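Local coordinates for Rho guanine nucleotide exchange factor 3 (Mus musculus, PDB 2Z0Q), which acts as a guanine nucleotide exchange factor for the small GTPases RhoA and RhoB, here represented by its DH-PH domain pair, at residues 26-31 against 83-88. Residues are numbered along the deposited sequence; the frame is centred on the assembly and turned at random.
Sequences ELSQGE and DVRKPD
Ser-28 and Arg-85 meet through a single pair of polar atoms: Ser-28 OG lies 2.8 Å from Arg-85 NH2. The hydroxyl sits at the edge of the guanidinium, near its plane, but the approach does not count as a hydrogen bond. The angle CZ-NH2...OG is about 165°, which puts OG almost on the continuation of the CZ-NH2 bond, and neither N-H, each splayed some 60° from that line, points at it. Ser-28 CB is the next closest, 3.6 Å from the same Arg-85 NH2; of the guanidinium nitrogens NH2 alone makes the touch. The firmer polar tie of the hydroxyl is to its own helix: chi1 of 87° folds OG back to a hydrogen bond with Phe-25 O in the preceding turn and leaves it beside Arg-85 NH2. Arg-85 crosses to it on a chain extended from CG to NE, spanning an 11.0 Å gap between the two CA atoms. Both segments belong to the DH domain, the elongated helical bundle of Dbl-family exchange factors: 26-31 is a piece of the long helix 15-51, whereas 83-88 runs from helix 67-84 into the loop that follows. Only 63 Å² is buried between them, counting both sides. Ser-28 also packs on Leu-78 and Leu-81 of helix 67-84, and Arg-85 touches Thr-91 in the loop. Three residues on, the buried carboxylate of Glu-31 forms a salt bridge with Arg-159 and hydrogen bonds with His-74 and Tyr-163.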
ATOM      1  N   GLU A  26      17.683  -2.408 -18.641  1.00 14.15           N
ATOM      2  CA  GLU A  26      16.931  -1.768 -17.574  1.00 15.21           C
ATOM      3  C   GLU A  26      16.087  -2.779 -16.809  1.00 15.13           C
ATOM      4  O   GLU A  26      15.970  -2.706 -15.583  1.00 14.39           O
ATOM      5  CB  GLU A  26      16.038  -0.656 -18.148  1.00 16.03           C
ATOM      6  CG  GLU A  26      16.857   0.639 -18.506  1.00 15.21           C
ATOM      7  CD  GLU A  26      16.192   1.527 -19.553  1.00 18.05           C
ATOM      8  OE1 GLU A  26      14.956   1.433 -19.738  1.00 20.22           O
ATOM      9  OE2 GLU A  26      16.910   2.329 -20.203  1.00 15.65           O
ATOM     10  N   LEU A  27      15.462  -3.697 -17.552  1.00 14.62           N
ATOM     11  CA  LEU A  27      14.667  -4.746 -16.913  1.00 15.20           C
ATOM     12  C   LEU A  27      15.514  -5.499 -15.891  1.00 14.56           C
ATOM     13  O   LEU A  27      15.124  -5.668 -14.749  1.00 15.11           O
ATOM     14  CB  LEU A  27      14.180  -5.748 -17.960  1.00 14.61           C
ATOM     15  CG  LEU A  27      13.442  -6.954 -17.349  1.00 15.43           C
ATOM     16  CD1 LEU A  27      12.185  -6.449 -16.664  1.00 17.66           C
ATOM     17  CD2 LEU A  27      13.042  -7.956 -18.484  1.00 15.84           C
ATOM     18  N   SER A  28      16.693  -5.942 -16.289  1.00 15.43           N
ATOM     19  CA  SER A  28      17.504  -6.703 -15.339  1.00 17.37           C
ATOM     20  C   SER A  28      18.028  -5.808 -14.210  1.00 17.59           C
ATOM     21  O   SER A  28      18.135  -6.247 -13.046  1.00 16.50           O
ATOM     22  CB  SER A  28      18.673  -7.412 -16.049  1.00 18.26           C
ATOM     23  OG  SER A  28      19.766  -6.531 -16.114  1.00 29.72           O
ATOM     24  N   GLN A  29      18.329  -4.548 -14.505  1.00 14.77           N
ATOM     25  CA  GLN A  29      18.810  -3.700 -13.414  1.00 17.07           C
ATOM     26  C   GLN A  29      17.732  -3.539 -12.350  1.00 16.11           C
ATOM     27  O   GLN A  29      18.043  -3.385 -11.164  1.00 16.37           O
ATOM     28  CB  GLN A  29      19.224  -2.300 -13.893  1.00 17.16           C
ATOM     29  CG  GLN A  29      20.465  -2.290 -14.793  1.00 22.46           C
ATOM     30  CD  GLN A  29      20.915  -0.865 -15.136  1.00 25.68           C
ATOM     31  OE1 GLN A  29      22.057  -0.434 -14.804  1.00 25.48           O
ATOM     32  NE2 GLN A  29      20.017  -0.115 -15.780  1.00 24.44           N
ATOM     33  N   GLY A  30      16.461  -3.554 -12.762  1.00 14.90           N
ATOM     34  CA  GLY A  30      15.399  -3.385 -11.786  1.00 14.83           C
ATOM     35  C   GLY A  30      15.268  -4.595 -10.874  1.00 14.67           C
ATOM     36  O   GLY A  30      14.853  -4.467  -9.710  1.00 17.04           O
ATOM     37  N   GLU A  31      15.572  -5.775 -11.421  1.00 16.22           N
ATOM     38  CA  GLU A  31      15.532  -7.021 -10.648  1.00 17.88           C
ATOM     39  C   GLU A  31      16.664  -6.900  -9.600  1.00 19.81           C
ATOM     40  O   GLU A  31      16.476  -7.160  -8.401  1.00 18.17           O
ATOM     41  CB  GLU A  31      15.801  -8.222 -11.559  1.00 18.97           C
ATOM     42  CG  GLU A  31      14.689  -8.449 -12.621  1.00 18.02           C
ATOM     43  CD  GLU A  31      13.363  -8.662 -11.955  1.00 18.29           C
ATOM     44  OE1 GLU A  31      13.313  -9.480 -11.025  1.00 18.04           O
ATOM     45  OE2 GLU A  31      12.368  -8.008 -12.334  1.00 19.64           O
ATOM     46  N   ASP A  83      22.485 -14.841 -17.931  1.00 27.12           N
ATOM     47  CA  ASP A  83      22.996 -15.997 -18.654  1.00 27.98           C
ATOM     48  C   ASP A  83      22.841 -15.960 -20.169  1.00 26.81           C
ATOM     49  O   ASP A  83      23.666 -16.500 -20.894  1.00 24.79           O
ATOM     50  CB  ASP A  83      22.310 -17.253 -18.119  1.00 32.57           C
ATOM     51  CG  ASP A  83      22.642 -18.470 -18.928  1.00 37.15           C
ATOM     52  OD1 ASP A  83      23.818 -18.876 -18.882  1.00 38.75           O
ATOM     53  OD2 ASP A  83      21.736 -19.002 -19.612  1.00 40.57           O
ATOM     54  N   VAL A  84      21.773 -15.333 -20.647  1.00 22.23           N
ATOM     55  CA  VAL A  84      21.511 -15.252 -22.056  1.00 22.43           C
ATOM     56  C   VAL A  84      22.282 -14.152 -22.787  1.00 20.85           C
ATOM     57  O   VAL A  84      22.354 -14.164 -24.004  1.00 21.58           O
ATOM     58  CB  VAL A  84      19.980 -15.111 -22.298  1.00 22.69           C
ATOM     59  CG1 VAL A  84      19.484 -13.746 -21.841  1.00 23.00           C
ATOM     60  CG2 VAL A  84      19.670 -15.379 -23.732  1.00 26.87           C
ATOM     61  N   ARG A  85      22.878 -13.214 -22.051  1.00 21.30           N
ATOM     62  CA  ARG A  85      23.638 -12.146 -22.708  1.00 22.65           C
ATOM     63  C   ARG A  85      24.814 -12.686 -23.506  1.00 23.21           C
ATOM     64  O   ARG A  85      25.458 -13.648 -23.091  1.00 25.34           O
ATOM     65  CB  ARG A  85      24.206 -11.162 -21.690  1.00 25.19           C
ATOM     66  CG  ARG A  85      23.230 -10.182 -21.155  1.00 27.83           C
ATOM     67  CD  ARG A  85      23.851  -9.332 -20.062  1.00 28.78           C
ATOM     68  NE  ARG A  85      22.812  -8.549 -19.395  1.00 31.12           N
ATOM     69  CZ  ARG A  85      22.956  -7.972 -18.205  1.00 32.04           C
ATOM     70  NH1 ARG A  85      24.108  -8.081 -17.543  1.00 34.24           N
ATOM     71  NH2 ARG A  85      21.942  -7.309 -17.664  1.00 33.00           N
ATOM     72  N   LYS A  86      25.088 -12.075 -24.646  1.00 22.17           N
ATOM     73  CA  LYS A  86      26.222 -12.486 -25.477  1.00 21.75           C
ATOM     74  C   LYS A  86      27.463 -11.907 -24.779  1.00 21.02           C
ATOM     75  O   LYS A  86      27.345 -11.093 -23.845  1.00 19.40           O
ATOM     76  CB  LYS A  86      26.071 -11.886 -26.884  1.00 22.56           C
ATOM     77  CG  LYS A  86      24.863 -12.420 -27.691  1.00 26.80           C
ATOM     78  CD  LYS A  86      24.581 -11.458 -28.834  1.00 32.53           C
ATOM     79  CE  LYS A  86      24.271 -12.159 -30.154  1.00 35.40           C
ATOM     80  NZ  LYS A  86      24.190 -11.177 -31.284  1.00 36.72           N
ATOM     81  N   PRO A  87      28.664 -12.351 -25.203  1.00 22.04           N
ATOM     82  CA  PRO A  87      29.944 -11.893 -24.649  1.00 21.20           C
ATOM     83  C   PRO A  87      30.080 -10.375 -24.688  1.00 19.69           C
ATOM     84  O   PRO A  87      30.798  -9.809 -23.863  1.00 18.80           O
ATOM     85  CB  PRO A  87      30.979 -12.565 -25.563  1.00 21.73           C
ATOM     86  CG  PRO A  87      30.330 -13.904 -25.866  1.00 24.49           C
ATOM     87  CD  PRO A  87      28.848 -13.525 -26.084  1.00 22.58           C
ATOM     88  N   ASP A  88      29.421  -9.719 -25.648  1.00 18.21           N
ATOM     89  CA  ASP A  88      29.523  -8.261 -25.732  1.00 17.22           C
ATOM     90  C   ASP A  88      28.496  -7.526 -24.862  1.00 18.84           C
ATOM     91  O   ASP A  88      28.398  -6.313 -24.952  1.00 17.18           O
ATOM     92  CB  ASP A  88      29.418  -7.765 -27.193  1.00 17.34           C
ATOM     93  CG  ASP A  88      28.035  -7.920 -27.797  1.00 17.03           C
ATOM     94  OD1 ASP A  88      27.111  -8.384 -27.098  1.00 16.77           O
ATOM     95  OD2 ASP A  88      27.887  -7.572 -28.998  1.00 21.37           O
TER